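Local structure of TolA protein (Pseudomonas aeruginosa, 1LR0) at residues Thr27-Asp31 with Leu108-Ile114; Met52-Val56 with Phe80-Val85. The protein probably takes part, as the periplasmic domain III of TolA, in the Tol-Pal system that maintains outer membrane integrity and supports its invagination during cell division. All blocks are in the same frame, centred on the assembly; numbering follows the deposited sequence.

Interaction 1 (Thr27-Asp31 with Leu108-Ile114)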
loop_
_atom_site.group_PDB
_atom_site.type_symbol
_atom_site.label_atom_id
_atom_site.label_comp_id
_atom_site.label_asym_id
_atom_site.label_seq_id
_atom_site.Cartn_x
_atom_site.Cartn_y
_atom_site.Cartn_z
ATOM N N THR A 27 1.948 -3.571 -8.286
ATOM C CA THR A 27 1.193 -2.913 -7.291
ATOM C C THR A 27 0.727 -3.925 -6.204
ATOM O O THR A 27 0.652 -3.571 -5.029
ATOM C CB THR A 27 0.039 -2.197 -8.030
ATOM O OG1 THR A 27 0.610 -1.069 -8.744
ATOM C CG2 THR A 27 -0.898 -1.514 -7.109
ATOM N N GLY A 28 0.471 -5.168 -6.621
ATOM C CA GLY A 28 0.073 -6.231 -5.737
ATOM C C GLY A 28 1.219 -6.554 -4.815
ATOM O O GLY A 28 1.053 -6.748 -3.613
ATOM N N SER A 29 2.391 -6.673 -5.389
ATOM C CA SER A 29 3.534 -7.011 -4.678
ATOM C C SER A 29 3.932 -5.857 -3.699
ATOM O O SER A 29 4.281 -6.082 -2.528
ATOM C CB SER A 29 4.641 -7.284 -5.649
ATOM O OG SER A 29 5.850 -7.461 -4.904
ATOM N N LEU A 30 3.857 -4.625 -4.151
ATOM C CA LEU A 30 4.174 -3.520 -3.250
ATOM C C LEU A 30 3.124 -3.291 -2.115
ATOM O O LEU A 30 3.501 -2.919 -1.010
ATOM C CB LEU A 30 4.389 -2.247 -4.061
ATOM C CG LEU A 30 5.742 -2.249 -4.773
ATOM C CD1 LEU A 30 5.724 -1.212 -5.904
ATOM C CD2 LEU A 30 6.958 -2.046 -3.768
ATOM N N ASP A 31 1.845 -3.489 -2.392
ATOM C CA ASP A 31 0.792 -3.339 -1.412
ATOM C C ASP A 31 0.944 -4.459 -0.384
ATOM O O ASP A 31 0.737 -4.207 0.807
ATOM C CB ASP A 31 -0.634 -3.317 -1.990
ATOM C CG ASP A 31 -0.939 -2.006 -2.745
ATOM O OD1 ASP A 31 -0.088 -1.046 -2.704
ATOM O OD2 ASP A 31 -1.996 -1.857 -3.388
ATOM N N LEU A 108 0.959 6.790 -8.002
ATOM C CA LEU A 108 0.388 5.770 -7.184
ATOM C C LEU A 108 0.803 5.665 -5.732
ATOM O O LEU A 108 0.013 5.125 -4.920
ATOM C CB LEU A 108 0.723 4.461 -7.815
ATOM C CG LEU A 108 -0.198 4.201 -9.022
ATOM C CD1 LEU A 108 0.251 2.970 -9.744
ATOM C CD2 LEU A 108 -1.669 4.038 -8.606
ATOM N N TYR A 109 2.011 6.110 -5.410
ATOM C CA TYR A 109 2.601 5.796 -4.096
ATOM C C TYR A 109 3.031 6.943 -3.311
ATOM O O TYR A 109 3.263 6.813 -2.104
ATOM C CB TYR A 109 3.729 4.787 -4.176
ATOM C CG TYR A 109 3.195 3.378 -4.399
ATOM C CD1 TYR A 109 3.039 2.840 -5.690
ATOM C CD2 TYR A 109 2.743 2.615 -3.341
ATOM C CE1 TYR A 109 2.582 1.554 -5.880
ATOM C CE2 TYR A 109 2.191 1.319 -3.560
ATOM C CZ TYR A 109 2.108 0.814 -4.828
ATOM O OH TYR A 109 1.594 -0.478 -5.091
ATOM N N ARG A 110 3.100 8.120 -3.929
ATOM C CA ARG A 110 3.314 9.298 -3.145
ATOM C C ARG A 110 2.244 9.562 -2.106
ATOM O O ARG A 110 2.522 10.041 -0.956
ATOM C CB ARG A 110 3.527 10.528 -4.069
ATOM C CG ARG A 110 4.060 11.720 -3.327
ATOM C CD ARG A 110 4.396 12.934 -4.236
ATOM N NE ARG A 110 5.545 12.746 -5.139
ATOM C CZ ARG A 110 6.834 13.103 -4.854
ATOM N NH1 ARG A 110 7.166 13.596 -3.681
ATOM N NH2 ARG A 110 7.796 12.946 -5.748
ATOM N N GLN A 111 0.993 9.276 -2.446
ATOM C CA GLN A 111 -0.066 9.362 -1.488
ATOM C C GLN A 111 -0.826 8.086 -1.809
ATOM O O GLN A 111 -1.200 7.888 -2.950
ATOM C CB GLN A 111 -0.966 10.562 -1.715
ATOM C CG GLN A 111 -0.513 11.891 -1.079
ATOM C CD GLN A 111 -1.723 12.790 -0.808
ATOM O OE1 GLN A 111 -1.709 13.555 0.126
ATOM N NE2 GLN A 111 -2.786 12.652 -1.618
ATOM N N ARG A 112 -0.932 7.153 -0.882
ATOM C CA ARG A 112 -1.606 5.880 -1.206
ATOM C C ARG A 112 -2.550 5.491 -0.058
ATOM O O ARG A 112 -2.107 5.542 1.108
ATOM C CB ARG A 112 -0.668 4.702 -1.437
ATOM C CG ARG A 112 -1.388 3.547 -2.239
ATOM C CD ARG A 112 -0.558 2.567 -2.965
ATOM N NE ARG A 112 -1.279 1.406 -3.507
ATOM C CZ ARG A 112 -1.928 1.375 -4.663
ATOM N NH1 ARG A 112 -1.918 2.426 -5.462
ATOM N NH2 ARG A 112 -2.533 0.247 -5.038
ATOM N N ARG A 113 -3.801 5.107 -0.342
ATOM C CA ARG A 113 -4.712 4.677 0.710
ATOM C C ARG A 113 -4.728 3.190 0.771
ATOM O O ARG A 113 -5.081 2.532 -0.230
ATOM C CB ARG A 113 -6.114 5.201 0.404
ATOM C CG ARG A 113 -6.260 6.693 0.524
ATOM C CD ARG A 113 -7.656 7.224 0.048
ATOM N NE ARG A 113 -7.758 8.615 0.415
ATOM C CZ ARG A 113 -7.092 9.621 -0.176
ATOM N NH1 ARG A 113 -6.291 9.410 -1.221
ATOM N NH2 ARG A 113 -7.233 10.876 0.263
ATOM N N ILE A 114 -4.402 2.641 1.933
ATOM C CA ILE A 114 -4.389 1.163 2.116
ATOM C C ILE A 114 -5.379 0.806 3.236
ATOM O O ILE A 114 -5.483 1.509 4.221
ATOM C CB ILE A 114 -2.988 0.787 2.565
ATOM C CG1 ILE A 114 -1.928 1.111 1.485
ATOM C CG2 ILE A 114 -2.895 -0.657 2.879
ATOM C CD1 ILE A 114 -2.042 0.205 0.276
#
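A helix can be tied to the outer strand of a sheet by one carboxylate that serves two partners, and Thr27-Asp31 with Leu108-Ile114 is a compact example. Thr27 opens the contact with its methyl: CG2 lies 3.2 Å from Arg112 NH2 and 3.4 Å from Tyr109 OH. Its carbonyl is engaged within the helix, Asp31 N donating to Thr27 O at 2.9 Å. The next inward residue is Leu30, whose CB packs 3.9 Å from Tyr109 CZ; Leu100 adds to this apolar patch. Asp31 completes the turn. Its OD1 accepts from Tyr109 OH (3.0 Å) and from Arg112 NE (2.8 Å), while OD2 receives Arg112 NH2 at 2.7 Å, so the salt bridge is bidentate and meets the guanidinium at its edge. Arg112 NH1 also makes a weak hydrogen bond, 3.4 Å, to Leu108 O. Further along the strand, Ile114 CD1 comes within 3.8 Å of Asp31 OD1. The helix axis over 27-31 and the strand axis over 111-114 cross at 74°, 11.8 Å apart at closest approach. Such packing belongs to the alpha+beta fold of TolA domain III, a helix laid across the antiparallel sheet.

Interaction 2 (Met52-Val56 with Phe80-Val85)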
loop_
_atom_site.group_PDB
_atom_site.type_symbol
_atom_site.label_atom_id
_atom_site.label_comp_id
_atom_site.label_asym_id
_atom_site.label_seq_id
_atom_site.Cartn_x
_atom_site.Cartn_y
_atom_site.Cartn_z
HETATM N N MSE A 52 -13.204 -5.638 11.469
HETATM C CA MSE A 52 -12.921 -4.219 11.353
HETATM C C MSE A 52 -12.017 -3.916 10.148
HETATM O O MSE A 52 -11.163 -4.760 9.747
HETATM C CB MSE A 52 -12.205 -3.701 12.686
HETATM C CG MSE A 52 -13.078 -3.742 13.936
HETATM SE SE MSE A 52 -11.937 -3.028 15.403
HETATM C CE MSE A 52 -13.451 -2.939 16.721
ATOM N N SER A 53 -12.123 -2.664 9.643
ATOM C CA SER A 53 -11.304 -2.174 8.562
ATOM C C SER A 53 -11.006 -0.729 8.740
ATOM O O SER A 53 -11.919 0.026 9.041
ATOM C CB SER A 53 -12.116 -2.275 7.202
ATOM O OG SER A 53 -12.088 -3.577 6.775
ATOM N N VAL A 54 -9.752 -0.324 8.641
ATOM C CA VAL A 54 -9.432 1.089 8.636
ATOM C C VAL A 54 -8.667 1.436 7.368
ATOM O O VAL A 54 -7.759 0.681 6.965
ATOM C CB VAL A 54 -8.619 1.520 9.865
ATOM C CG1 VAL A 54 -7.237 0.762 9.943
ATOM C CG2 VAL A 54 -8.345 3.016 9.857
ATOM N N GLU A 55 -9.072 2.503 6.681
ATOM C CA GLU A 55 -8.286 3.001 5.551
ATOM C C GLU A 55 -7.348 4.125 6.040
ATOM O O GLU A 55 -7.772 5.105 6.624
ATOM C CB GLU A 55 -9.089 3.554 4.334
ATOM C CG GLU A 55 -8.280 3.742 3.061
ATOM C CD GLU A 55 -9.269 4.222 1.977
ATOM O OE1 GLU A 55 -10.059 4.985 2.493
ATOM O OE2 GLU A 55 -9.296 3.854 0.793
ATOM N N VAL A 56 -6.089 3.998 5.685
ATOM C CA VAL A 56 -5.073 4.936 6.057
ATOM C C VAL A 56 -4.426 5.520 4.846
ATOM O O VAL A 56 -4.037 4.774 3.959
ATOM C CB VAL A 56 -3.935 4.168 6.858
ATOM C CG1 VAL A 56 -2.798 5.090 7.109
ATOM C CG2 VAL A 56 -4.520 3.612 8.168
ATOM N N PHE A 80 -8.064 1.072 17.474
ATOM C CA PHE A 80 -7.550 0.348 16.293
ATOM C C PHE A 80 -7.081 1.284 15.240
ATOM O O PHE A 80 -5.994 1.131 14.717
ATOM C CB PHE A 80 -8.626 -0.626 15.690
ATOM C CG PHE A 80 -8.170 -1.259 14.463
ATOM C CD1 PHE A 80 -8.939 -1.178 13.291
ATOM C CD2 PHE A 80 -6.943 -1.894 14.448
ATOM C CE1 PHE A 80 -8.486 -1.696 12.159
ATOM C CE2 PHE A 80 -6.486 -2.469 13.309
ATOM C CZ PHE A 80 -7.260 -2.358 12.097
ATOM N N ASP A 81 -7.868 2.321 14.948
ATOM C CA ASP A 81 -7.415 3.307 13.997
ATOM C C ASP A 81 -6.015 3.879 14.340
ATOM O O ASP A 81 -5.135 3.988 13.501
ATOM C CB ASP A 81 -8.365 4.501 13.932
ATOM C CG ASP A 81 -9.697 4.203 13.274
ATOM O OD1 ASP A 81 -10.495 5.158 13.316
ATOM O OD2 ASP A 81 -10.046 3.102 12.757
ATOM N N SER A 82 -5.859 4.291 15.589
ATOM C CA SER A 82 -4.614 4.883 16.007
ATOM C C SER A 82 -3.502 3.847 15.924
ATOM O O SER A 82 -2.367 4.186 15.551
ATOM C CB SER A 82 -4.727 5.351 17.451
ATOM O OG SER A 82 -5.610 6.443 17.521
ATOM N N SER A 83 -3.799 2.603 16.238
ATOM C CA SER A 83 -2.753 1.545 16.165
ATOM C C SER A 83 -2.269 1.276 14.741
ATOM O O SER A 83 -1.108 0.967 14.512
ATOM C CB SER A 83 -3.287 0.238 16.796
ATOM O OG SER A 83 -4.209 -0.455 15.927
ATOM N N ALA A 84 -3.151 1.423 13.771
ATOM C CA ALA A 84 -2.730 1.325 12.394
ATOM C C ALA A 84 -1.884 2.482 11.893
ATOM O O ALA A 84 -0.862 2.238 11.260
ATOM C CB ALA A 84 -3.917 1.047 11.458
ATOM N N VAL A 85 -2.265 3.698 12.246
ATOM C CA VAL A 85 -1.490 4.879 11.913
ATOM C C VAL A 85 -0.091 4.781 12.556
ATOM O O VAL A 85 0.901 4.984 11.883
ATOM C CB VAL A 85 -2.249 6.138 12.379
ATOM C CG1 VAL A 85 -1.371 7.408 12.415
ATOM C CG2 VAL A 85 -3.443 6.346 11.534
#
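Helix-on-sheet packing through valine, alanine, phenylalanine and methionine side chains is the principle illustrated here, within the TonB C-terminal-type domain of TolA: the face of strand 54-60 that carries Val54 and Val56 receives helix 78-91. The axes of strand 54-56 and helix 80-85 come within 9.0 Å, with 35° between their N-to-C directions. Met52, a selenomethionine because the crystal is the labelled derivative, begins the contact. Its SE sits 4.1 Å from Phe80 CB and 4.9 Å from the centroid of the Phe80 ring, an oblique Met-aromatic contact. Val54 lies at the middle of the contact: CG1 touches Phe80 CE1 at 3.5 Å and Ala84 CB at 3.7 Å, residues one helical turn apart, whereas CG2 lies 3.4 Å from Asp81 OD2. That carboxylate is not left in an apolar setting, since Ser74 and Ser75 hydrogen-bond to it. Two residues further on, Val56 CG2 reaches Ala84 CB (4.2 Å) and Val85 CG2 (4.5 Å); the methyl of Ala84 thus meets both valines and leaves room for the close approach. No hydrogen bond crosses between the segments. Around them, Phe116 of strand 111-116 touches Val54 and Val56, Val71 of strand 66-73 meets Asp81 and Val85, and Pro118 and Leu121 of helix 118-123 pack on Phe80.

In the fold
Both contacts set a helix against the same antiparallel sheet, but by different chemistry. Interaction 1 is partly buried near the centre of the chain, where charged and hydroxyl groups join helix 4-41 to the outermost strand 111-116; interaction 2 is a buried, apolar contact in which helix 78-91 meets the middle strand 54-60. Their centres are about 16 Å apart, yet they touch directly: Ile114 O and Val56 N, 3.0 Å apart, form a probable hydrogen bond between the neighbouring strands. Along the chain, interaction 2 is nested inside the loop closed by interaction 1, so the long-range polar tie encloses the more local hydrophobic one.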